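Local coordinates for DNA-binding protein reb1 (Schizosaccharomyces pombe, PDB 5EYB) that binds specific DNA sites in the rRNA gene enhancer and promoter and upstream of many other genes, and acts in terminating RNA polymerase I transcription, at residues D179-R183 with R210-V215; F141-Y146 with I157-R162. All blocks are in the same frame, centred on the assembly; numbering follows the deposited sequence.

Contact 1: residues D179-R183 with R210-V215. With nucleotides of chain B.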
loop_
_atom_site.group_PDB
_atom_site.type_symbol
_atom_site.label_atom_id
_atom_site.label_comp_id
_atom_site.label_asym_id
_atom_site.label_seq_id
_atom_site.Cartn_x
_atom_site.Cartn_y
_atom_site.Cartn_z
ATOM N N ASP A 179 0.363 -14.665 16.436
ATOM C CA ASP A 179 0.299 -15.142 15.056
ATOM C C ASP A 179 -0.020 -16.628 15.024
ATOM O O ASP A 179 -0.788 -17.099 14.186
ATOM C CB ASP A 179 1.616 -14.880 14.325
ATOM C CG ASP A 179 1.714 -13.469 13.786
ATOM O OD1 ASP A 179 0.658 -12.838 13.571
ATOM O OD2 ASP A 179 2.848 -12.993 13.566
ATOM N N GLU A 180 0.584 -17.359 15.954
ATOM C CA GLU A 180 0.402 -18.799 16.052
ATOM C C GLU A 180 -0.995 -19.145 16.552
ATOM O O GLU A 180 -1.634 -20.074 16.050
ATOM C CB GLU A 180 1.461 -19.403 16.979
ATOM C CG GLU A 180 1.440 -20.920 17.048
ATOM C CD GLU A 180 1.857 -21.578 15.744
ATOM O OE1 GLU A 180 2.421 -20.883 14.872
ATOM O OE2 GLU A 180 1.620 -22.795 15.594
ATOM N N GLU A 181 -1.461 -18.393 17.545
ATOM C CA GLU A 181 -2.790 -18.601 18.104
ATOM C C GLU A 181 -3.850 -18.404 17.031
ATOM O O GLU A 181 -4.858 -19.107 16.997
ATOM C CB GLU A 181 -3.040 -17.647 19.272
ATOM C CG GLU A 181 -4.343 -17.905 20.006
ATOM C CD GLU A 181 -4.299 -19.170 20.846
ATOM O OE1 GLU A 181 -3.188 -19.684 21.094
ATOM O OE2 GLU A 181 -5.376 -19.650 21.262
ATOM N N LEU A 182 -3.606 -17.438 16.152
ATOM C CA LEU A 182 -4.499 -17.187 15.036
ATOM C C LEU A 182 -4.528 -18.381 14.094
ATOM O O LEU A 182 -5.598 -18.834 13.688
ATOM C CB LEU A 182 -4.075 -15.932 14.278
ATOM C CG LEU A 182 -4.860 -15.673 12.991
ATOM C CD1 LEU A 182 -6.304 -15.324 13.307
ATOM C CD2 LEU A 182 -4.201 -14.584 12.162
ATOM N N ARG A 183 -3.344 -18.882 13.754
ATOM C CA ARG A 183 -3.211 -20.034 12.865
ATOM C C ARG A 183 -4.016 -21.229 13.361
ATOM O O ARG A 183 -4.784 -21.825 12.609
ATOM C CB ARG A 183 -1.741 -20.435 12.725
ATOM C CG ARG A 183 -1.493 -21.542 11.713
ATOM C CD ARG A 183 -0.065 -22.058 11.788
ATOM N NE ARG A 183 0.218 -22.687 13.077
ATOM C CZ ARG A 183 -0.160 -23.919 13.410
ATOM N NH1 ARG A 183 -0.845 -24.665 12.551
ATOM N NH2 ARG A 183 0.142 -24.405 14.604
ATOM N N ARG A 210 -4.291 -10.401 8.898
ATOM C CA ARG A 210 -3.116 -11.074 9.448
ATOM C C ARG A 210 -2.933 -12.450 8.834
ATOM O O ARG A 210 -1.815 -12.857 8.532
ATOM C CB ARG A 210 -3.213 -11.205 10.962
ATOM C CG ARG A 210 -2.136 -10.447 11.697
ATOM C CD ARG A 210 -0.740 -10.941 11.357
ATOM N NE ARG A 210 0.247 -9.885 11.570
ATOM C CZ ARG A 210 1.558 -10.081 11.652
ATOM N NH1 ARG A 210 2.058 -11.302 11.557
ATOM N NH2 ARG A 210 2.371 -9.051 11.842
ATOM N N TRP A 211 -4.038 -13.162 8.650
ATOM C CA TRP A 211 -3.992 -14.488 8.049
ATOM C C TRP A 211 -3.670 -14.423 6.555
ATOM O O TRP A 211 -2.689 -15.013 6.104
ATOM C CB TRP A 211 -5.316 -15.230 8.269
ATOM C CG TRP A 211 -5.386 -16.540 7.540
ATOM C CD1 TRP A 211 -5.980 -16.776 6.333
ATOM C CD2 TRP A 211 -4.829 -17.790 7.964
ATOM N NE1 TRP A 211 -5.832 -18.097 5.984
ATOM C CE2 TRP A 211 -5.130 -18.740 6.968
ATOM C CE3 TRP A 211 -4.110 -18.198 9.092
ATOM C CZ2 TRP A 211 -4.736 -20.071 7.065
ATOM C CZ3 TRP A 211 -3.720 -19.521 9.186
ATOM C CH2 TRP A 211 -4.034 -20.442 8.180
ATOM N N ARG A 212 -4.492 -13.700 5.797
ATOM C CA ARG A 212 -4.347 -13.646 4.344
ATOM C C ARG A 212 -2.990 -13.112 3.888
ATOM O O ARG A 212 -2.405 -13.625 2.935
ATOM C CB ARG A 212 -5.453 -12.787 3.726
ATOM C CG ARG A 212 -5.333 -12.646 2.210
ATOM C CD ARG A 212 -6.319 -11.641 1.656
ATOM N NE ARG A 212 -6.116 -10.312 2.223
ATOM C CZ ARG A 212 -6.894 -9.265 1.965
ATOM N NH1 ARG A 212 -7.929 -9.392 1.145
ATOM N NH2 ARG A 212 -6.640 -8.090 2.529
ATOM N N ASP A 213 -2.489 -12.090 4.571
ATOM C CA ASP A 213 -1.299 -11.393 4.098
ATOM C C ASP A 213 -0.007 -11.776 4.820
ATOM O O ASP A 213 1.073 -11.360 4.409
ATOM C CB ASP A 213 -1.508 -9.879 4.200
ATOM C CG ASP A 213 -2.539 -9.366 3.210
ATOM O OD1 ASP A 213 -2.546 -9.847 2.059
ATOM O OD2 ASP A 213 -3.344 -8.484 3.583
ATOM N N VAL A 214 -0.100 -12.558 5.891
ATOM C CA VAL A 214 1.102 -12.934 6.633
ATOM C C VAL A 214 1.143 -14.403 7.055
ATOM O O VAL A 214 2.009 -15.158 6.615
ATOM C CB VAL A 214 1.279 -12.078 7.906
ATOM C CG1 VAL A 214 2.497 -12.551 8.681
ATOM C CG2 VAL A 214 1.408 -10.601 7.563
ATOM N N VAL A 215 0.206 -14.799 7.911
ATOM C CA VAL A 215 0.270 -16.097 8.577
ATOM C C VAL A 215 -0.057 -17.285 7.657
ATOM O O VAL A 215 0.501 -18.368 7.828
ATOM C CB VAL A 215 -0.668 -16.114 9.804
ATOM C CG1 VAL A 215 -0.577 -17.442 10.550
ATOM C CG2 VAL A 215 -0.319 -14.965 10.739
ATOM P P DG B 13 -10.618 -8.896 -6.722
ATOM O OP1 DG B 13 -11.093 -8.696 -8.107
ATOM O OP2 DG B 13 -9.470 -9.789 -6.454
ATOM O "O5'" DG B 13 -10.287 -7.476 -6.062
ATOM C "C5'" DG B 13 -11.321 -6.517 -5.903
ATOM C "C4'" DG B 13 -10.803 -5.270 -5.213
ATOM O "O4'" DG B 13 -10.729 -5.497 -3.794
ATOM C "C3'" DG B 13 -9.403 -4.825 -5.638
ATOM O "O3'" DG B 13 -9.500 -3.647 -6.413
ATOM C "C2'" DG B 13 -8.655 -4.572 -4.315
ATOM C "C1'" DG B 13 -9.763 -4.635 -3.268
ATOM N N9 DG B 13 -9.323 -5.168 -1.983
ATOM C C8 DG B 13 -9.032 -6.479 -1.689
ATOM N N7 DG B 13 -8.660 -6.664 -0.455
ATOM C C5 DG B 13 -8.708 -5.394 0.109
ATOM C C6 DG B 13 -8.412 -4.970 1.425
ATOM O O6 DG B 13 -8.035 -5.652 2.386
ATOM N N1 DG B 13 -8.589 -3.600 1.578
ATOM C C2 DG B 13 -9.001 -2.745 0.587
ATOM N N2 DG B 13 -9.113 -1.459 0.930
ATOM N N3 DG B 13 -9.283 -3.127 -0.653
ATOM C C4 DG B 13 -9.115 -4.462 -0.819
#
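A helix-to-helix contact near the protein surface joins the first and third helices of the first Myb-type repeat: 179-183 belongs to helix 176-189, and 210-215 closes helix 204-215. The segment axes approach to 10.9 Å at a signed crossing angle of -120°, and the contact is part polar, part apolar. At one end Asp179 OD2 forms a salt bridge with Arg210 NH1 at 2.7 Å, beside Trp174, which both side chains touch. Leu182 supplies the apolar centre, its CD2 lying 3.7 Å from Arg210 CB, 4.1 Å from Trp211 CB and 4.2 Å from Val215 CG2. Farther along, the ring edge of Trp211 meets the Arg183 backbone, CZ3 to CA at 3.7 Å, while Val215 CG1 lies 3.9 Å from Arg183 CB. The Arg183 guanidinium is held within its own helix by Glu180, through a very short NH2 to OE2 salt bridge of 2.4 Å. From helix 204-215, Arg212 makes a bidentate contact, donating from NH1 to N7 (3.2 Å) and from NH2 to O6 (2.8 Å) of DG13 of chain B. A third helix packed across the first and presenting side chains to the bases is characteristic of the Myb-type helix-turn-helix repeat.

Contact 2: residues F141-Y146 with I157-R162; sequences FYSNLY and IYHHVR. With nucleotides of chain B.
Two consecutive helices of a Myb-associated domain, 136-147 and 154-164, pack through a buried, largely aromatic and aliphatic interface. Both segments are helical; their axes approach to 11.1 Å with a signed crossing angle of 119°, and the CA atoms of Tyr142 and Tyr158, like those of Tyr146 and Ile157, lie 7.2 Å apart. In the apolar layer, Leu145 (t, p) sets CD2 3.8 Å from both Ile157 CG2 and Val161 CG2, Tyr146 CD1 lies 4.0 Å from Ile157 CD1, and Phe141 CE1 reaches Val161 CG1 at 4.4 Å; Phe141 also meets Phe114 and Phe125. The aromatic layer is an offset edge-to-face pair, the edge of Tyr158 (chi1 t) directed at the face of Tyr142 (chi1 m), with centroids 5.2 Å apart and planes at 64°. Tyr146 (chi1 m) brings its OH within 3.4 Å of Tyr158 CB. The polar ends face chain B: Tyr146 OH donates to OP1 of DG7 at 3.0 Å, and Tyr158 OH to OP2 of DG8 at 2.8 Å. A water accepts from Tyr142 OH (2.7 Å), and weakly from Arg162 NH1 (3.4 Å), and donates to DG8 OP2 (2.6 Å). His159 NE2 hydrogen-bonds O4 of a thymine other than DT9, whose O4 lies 3.3 Å from His159 CE1. Both helices hold DNA phosphates and the second also reaches bases, consistent with a helix-turn-helix-like DNA-binding domain.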
loop_
_atom_site.group_PDB
_atom_site.type_symbol
_atom_site.label_atom_id
_atom_site.label_comp_id
_atom_site.label_asym_id
_atom_site.label_seq_id
_atom_site.Cartn_x
_atom_site.Cartn_y
_atom_site.Cartn_z
ATOM N N PHE A 141 -30.282 4.546 15.178
ATOM C CA PHE A 141 -29.122 5.431 15.138
ATOM C C PHE A 141 -28.544 5.496 13.728
ATOM O O PHE A 141 -28.251 6.579 13.213
ATOM C CB PHE A 141 -28.056 4.963 16.135
ATOM C CG PHE A 141 -26.675 5.482 15.842
ATOM C CD1 PHE A 141 -25.719 4.666 15.254
ATOM C CD2 PHE A 141 -26.330 6.787 16.156
ATOM C CE1 PHE A 141 -24.448 5.142 14.983
ATOM C CE2 PHE A 141 -25.060 7.268 15.887
ATOM C CZ PHE A 141 -24.120 6.446 15.300
ATOM N N TYR A 142 -28.389 4.326 13.113
ATOM C CA TYR A 142 -27.924 4.221 11.736
ATOM C C TYR A 142 -28.806 5.017 10.775
ATOM O O TYR A 142 -28.303 5.765 9.936
ATOM C CB TYR A 142 -27.881 2.756 11.301
ATOM C CG TYR A 142 -26.674 1.989 11.794
ATOM C CD1 TYR A 142 -25.412 2.564 11.782
ATOM C CD2 TYR A 142 -26.799 0.687 12.270
ATOM C CE1 TYR A 142 -24.304 1.865 12.226
ATOM C CE2 TYR A 142 -25.698 -0.018 12.719
ATOM C CZ TYR A 142 -24.453 0.576 12.694
ATOM O OH TYR A 142 -23.355 -0.119 13.140
ATOM N N SER A 143 -30.118 4.851 10.913
ATOM C CA SER A 143 -31.091 5.465 10.013
ATOM C C SER A 143 -30.955 6.983 9.940
ATOM O O SER A 143 -31.001 7.568 8.857
ATOM C CB SER A 143 -32.512 5.100 10.443
ATOM O OG SER A 143 -33.467 5.710 9.595
ATOM N N ASN A 144 -30.787 7.615 11.095
ATOM C CA ASN A 144 -30.648 9.062 11.155
ATOM C C ASN A 144 -29.292 9.522 10.645
ATOM O O ASN A 144 -29.183 10.555 9.983
ATOM C CB ASN A 144 -30.870 9.560 12.584
ATOM C CG ASN A 144 -32.335 9.786 12.896
ATOM O OD1 ASN A 144 -32.808 10.923 12.918
ATOM N ND2 ASN A 144 -33.067 8.701 13.126
ATOM N N LEU A 145 -28.264 8.743 10.953
ATOM C CA LEU A 145 -26.917 9.038 10.491
ATOM C C LEU A 145 -26.842 9.021 8.968
ATOM O O LEU A 145 -26.157 9.846 8.370
ATOM C CB LEU A 145 -25.921 8.038 11.077
ATOM C CG LEU A 145 -24.447 8.293 10.763
ATOM C CD1 LEU A 145 -24.040 9.683 11.217
ATOM C CD2 LEU A 145 -23.576 7.238 11.422
ATOM N N TYR A 146 -27.552 8.084 8.346
ATOM C CA TYR A 146 -27.554 7.976 6.891
ATOM C C TYR A 146 -28.143 9.225 6.247
ATOM O O TYR A 146 -27.710 9.644 5.174
ATOM C CB TYR A 146 -28.342 6.747 6.431
ATOM C CG TYR A 146 -27.820 5.428 6.953
ATOM C CD1 TYR A 146 -26.473 5.250 7.247
ATOM C CD2 TYR A 146 -28.682 4.357 7.156
ATOM C CE1 TYR A 146 -26.002 4.043 7.726
ATOM C CE2 TYR A 146 -28.221 3.152 7.634
ATOM C CZ TYR A 146 -26.881 2.997 7.919
ATOM O OH TYR A 146 -26.425 1.791 8.398
ATOM N N ILE A 157 -21.194 3.961 5.185
ATOM C CA ILE A 157 -21.264 4.560 6.510
ATOM C C ILE A 157 -21.379 3.483 7.586
ATOM O O ILE A 157 -20.765 3.585 8.648
ATOM C CB ILE A 157 -22.457 5.530 6.613
ATOM C CG1 ILE A 157 -22.457 6.491 5.420
ATOM C CG2 ILE A 157 -22.428 6.292 7.930
ATOM C CD1 ILE A 157 -23.689 7.361 5.333
ATOM N N TYR A 158 -22.163 2.449 7.297
ATOM C CA TYR A 158 -22.348 1.332 8.211
ATOM C C TYR A 158 -21.029 0.604 8.501
ATOM O O TYR A 158 -20.724 0.306 9.658
ATOM C CB TYR A 158 -23.383 0.360 7.641
ATOM C CG TYR A 158 -23.454 -0.981 8.347
ATOM C CD1 TYR A 158 -24.170 -1.132 9.528
ATOM C CD2 TYR A 158 -22.821 -2.100 7.817
ATOM C CE1 TYR A 158 -24.239 -2.351 10.166
ATOM C CE2 TYR A 158 -22.886 -3.322 8.446
ATOM C CZ TYR A 158 -23.599 -3.446 9.619
ATOM O OH TYR A 158 -23.660 -4.669 10.249
ATOM N N HIS A 159 -20.249 0.326 7.457
ATOM C CA HIS A 159 -18.953 -0.335 7.627
ATOM C C HIS A 159 -17.976 0.552 8.378
ATOM O O HIS A 159 -17.236 0.088 9.246
ATOM C CB HIS A 159 -18.349 -0.720 6.277
ATOM C CG HIS A 159 -18.983 -1.919 5.643
ATOM N ND1 HIS A 159 -19.329 -3.045 6.358
ATOM C CD2 HIS A 159 -19.329 -2.168 4.357
ATOM C CE1 HIS A 159 -19.862 -3.935 5.541
ATOM N NE2 HIS A 159 -19.873 -3.427 4.320
ATOM N N HIS A 160 -17.979 1.834 8.030
ATOM C CA HIS A 160 -17.087 2.810 8.640
ATOM C C HIS A 160 -17.270 2.885 10.150
ATOM O O HIS A 160 -16.302 2.807 10.902
ATOM C CB HIS A 160 -17.319 4.187 8.027
ATOM C CG HIS A 160 -16.488 5.266 8.642
ATOM N ND1 HIS A 160 -15.233 5.595 8.176
ATOM C CD2 HIS A 160 -16.721 6.078 9.699
ATOM C CE1 HIS A 160 -14.735 6.572 8.913
ATOM N NE2 HIS A 160 -15.617 6.882 9.845
ATOM N N VAL A 161 -18.520 3.035 10.580
ATOM C CA VAL A 161 -18.844 3.166 11.994
ATOM C C VAL A 161 -18.373 1.952 12.790
ATOM O O VAL A 161 -17.778 2.093 13.861
ATOM C CB VAL A 161 -20.361 3.361 12.205
ATOM C CG1 VAL A 161 -20.720 3.243 13.679
ATOM C CG2 VAL A 161 -20.806 4.705 11.648
ATOM N N ARG A 162 -18.630 0.762 12.255
ATOM C CA ARG A 162 -18.235 -0.480 12.913
ATOM C C ARG A 162 -16.722 -0.567 13.088
ATOM O O ARG A 162 -16.233 -0.936 14.157
ATOM C CB ARG A 162 -18.746 -1.684 12.122
ATOM C CG ARG A 162 -20.236 -1.918 12.281
ATOM C CD ARG A 162 -20.782 -2.829 11.202
ATOM N NE ARG A 162 -20.168 -4.153 11.193
ATOM C CZ ARG A 162 -20.489 -5.138 12.027
ATOM N NH1 ARG A 162 -21.414 -4.950 12.960
ATOM N NH2 ARG A 162 -19.878 -6.311 11.933
ATOM P P DG B 7 -28.766 -0.808 8.448
ATOM O OP1 DG B 7 -28.848 0.370 9.336
ATOM O OP2 DG B 7 -27.867 -0.774 7.276
ATOM O "O5'" DG B 7 -28.362 -2.083 9.324
ATOM C "C5'" DG B 7 -29.274 -2.592 10.291
ATOM C "C4'" DG B 7 -29.048 -4.075 10.514
ATOM O "O4'" DG B 7 -29.395 -4.795 9.307
ATOM C "C3'" DG B 7 -27.607 -4.464 10.860
ATOM O "O3'" DG B 7 -27.586 -5.341 11.973
ATOM C "C2'" DG B 7 -27.095 -5.152 9.600
ATOM C "C1'" DG B 7 -28.371 -5.699 8.974
ATOM N N9 DG B 7 -28.284 -5.773 7.522
ATOM C C8 DG B 7 -28.308 -4.721 6.638
ATOM N N7 DG B 7 -28.185 -5.086 5.394
ATOM C C5 DG B 7 -28.062 -6.468 5.455
ATOM C C6 DG B 7 -27.904 -7.417 4.418
ATOM O O6 DG B 7 -27.834 -7.215 3.197
ATOM N N1 DG B 7 -27.821 -8.717 4.916
ATOM C C2 DG B 7 -27.885 -9.055 6.246
ATOM N N2 DG B 7 -27.787 -10.362 6.533
ATOM N N3 DG B 7 -28.036 -8.174 7.229
ATOM C C4 DG B 7 -28.118 -6.905 6.760
ATOM P P DG B 8 -26.196 -5.684 12.702
ATOM O OP1 DG B 8 -26.530 -6.147 14.067
ATOM O OP2 DG B 8 -25.266 -4.549 12.516
ATOM O "O5'" DG B 8 -25.625 -6.924 11.875
ATOM C "C5'" DG B 8 -26.383 -8.114 11.796
ATOM C "C4'" DG B 8 -25.529 -9.288 11.344
ATOM O "O4'" DG B 8 -25.610 -9.434 9.903
ATOM C "C3'" DG B 8 -24.045 -9.205 11.684
ATOM O "O3'" DG B 8 -23.583 -10.503 12.042
ATOM C "C2'" DG B 8 -23.417 -8.713 10.378
ATOM C "C1'" DG B 8 -24.321 -9.350 9.327
ATOM N N9 DG B 8 -24.442 -8.572 8.096
ATOM C C8 DG B 8 -24.709 -7.228 7.989
ATOM N N7 DG B 8 -24.785 -6.809 6.758
ATOM C C5 DG B 8 -24.565 -7.950 5.995
ATOM C C6 DG B 8 -24.530 -8.116 4.589
ATOM O O6 DG B 8 -24.692 -7.260 3.709
ATOM N N1 DG B 8 -24.277 -9.434 4.231
ATOM C C2 DG B 8 -24.081 -10.464 5.117
ATOM N N2 DG B 8 -23.848 -11.669 4.578
ATOM N N3 DG B 8 -24.111 -10.325 6.438
ATOM C C4 DG B 8 -24.357 -9.044 6.804
ATOM P P DT B 9 -22.092 -10.733 12.593
ATOM O OP1 DT B 9 -22.186 -11.784 13.630
ATOM O OP2 DT B 9 -21.503 -9.416 12.938
ATOM O "O5'" DT B 9 -21.320 -11.338 11.329
ATOM C "C5'" DT B 9 -21.805 -12.530 10.722
ATOM C "C4'" DT B 9 -21.062 -12.837 9.430
ATOM O "O4'" DT B 9 -21.462 -11.906 8.397
ATOM C "C3'" DT B 9 -19.529 -12.760 9.512
ATOM O "O3'" DT B 9 -18.968 -14.021 9.148
ATOM C "C2'" DT B 9 -19.155 -11.657 8.506
ATOM C "C1'" DT B 9 -20.357 -11.651 7.573
ATOM N N1 DT B 9 -20.585 -10.348 6.859
ATOM C C2 DT B 9 -20.645 -10.337 5.485
ATOM O O2 DT B 9 -20.513 -11.336 4.801
ATOM N N3 DT B 9 -20.863 -9.106 4.931
ATOM C C4 DT B 9 -21.026 -7.906 5.596
ATOM O O4 DT B 9 -21.219 -6.851 5.005
ATOM C C5 DT B 9 -20.955 -7.983 7.034
ATOM C C7 DT B 9 -21.120 -6.742 7.860
ATOM C C6 DT B 9 -20.741 -9.188 7.592
HETATM O O HOH W 1 -23.863 -2.748 13.712
#

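In the fold
The two contacts illustrate how one chain can use different helix pairs, of similar axis distance but opposite crossing sense, along a single DNA duplex. They follow in series: contact 2 belongs to a Myb-associated domain, contact 1 to the first Myb-type repeat, and helix 154-164 is the helix immediately before helix 176-189 in sequence. Their centres stand 30 Å apart and their nearest atoms about 14 Å, so they do not touch, yet both engage chain B, at nucleotides DG7 to DT9 and at DG13 respectively. In each, the later helix carries a base-reading side chain. The difference lies in the earlier helix: 141-146 itself holds phosphate, whereas 179-183 packs behind the DNA-reading helix.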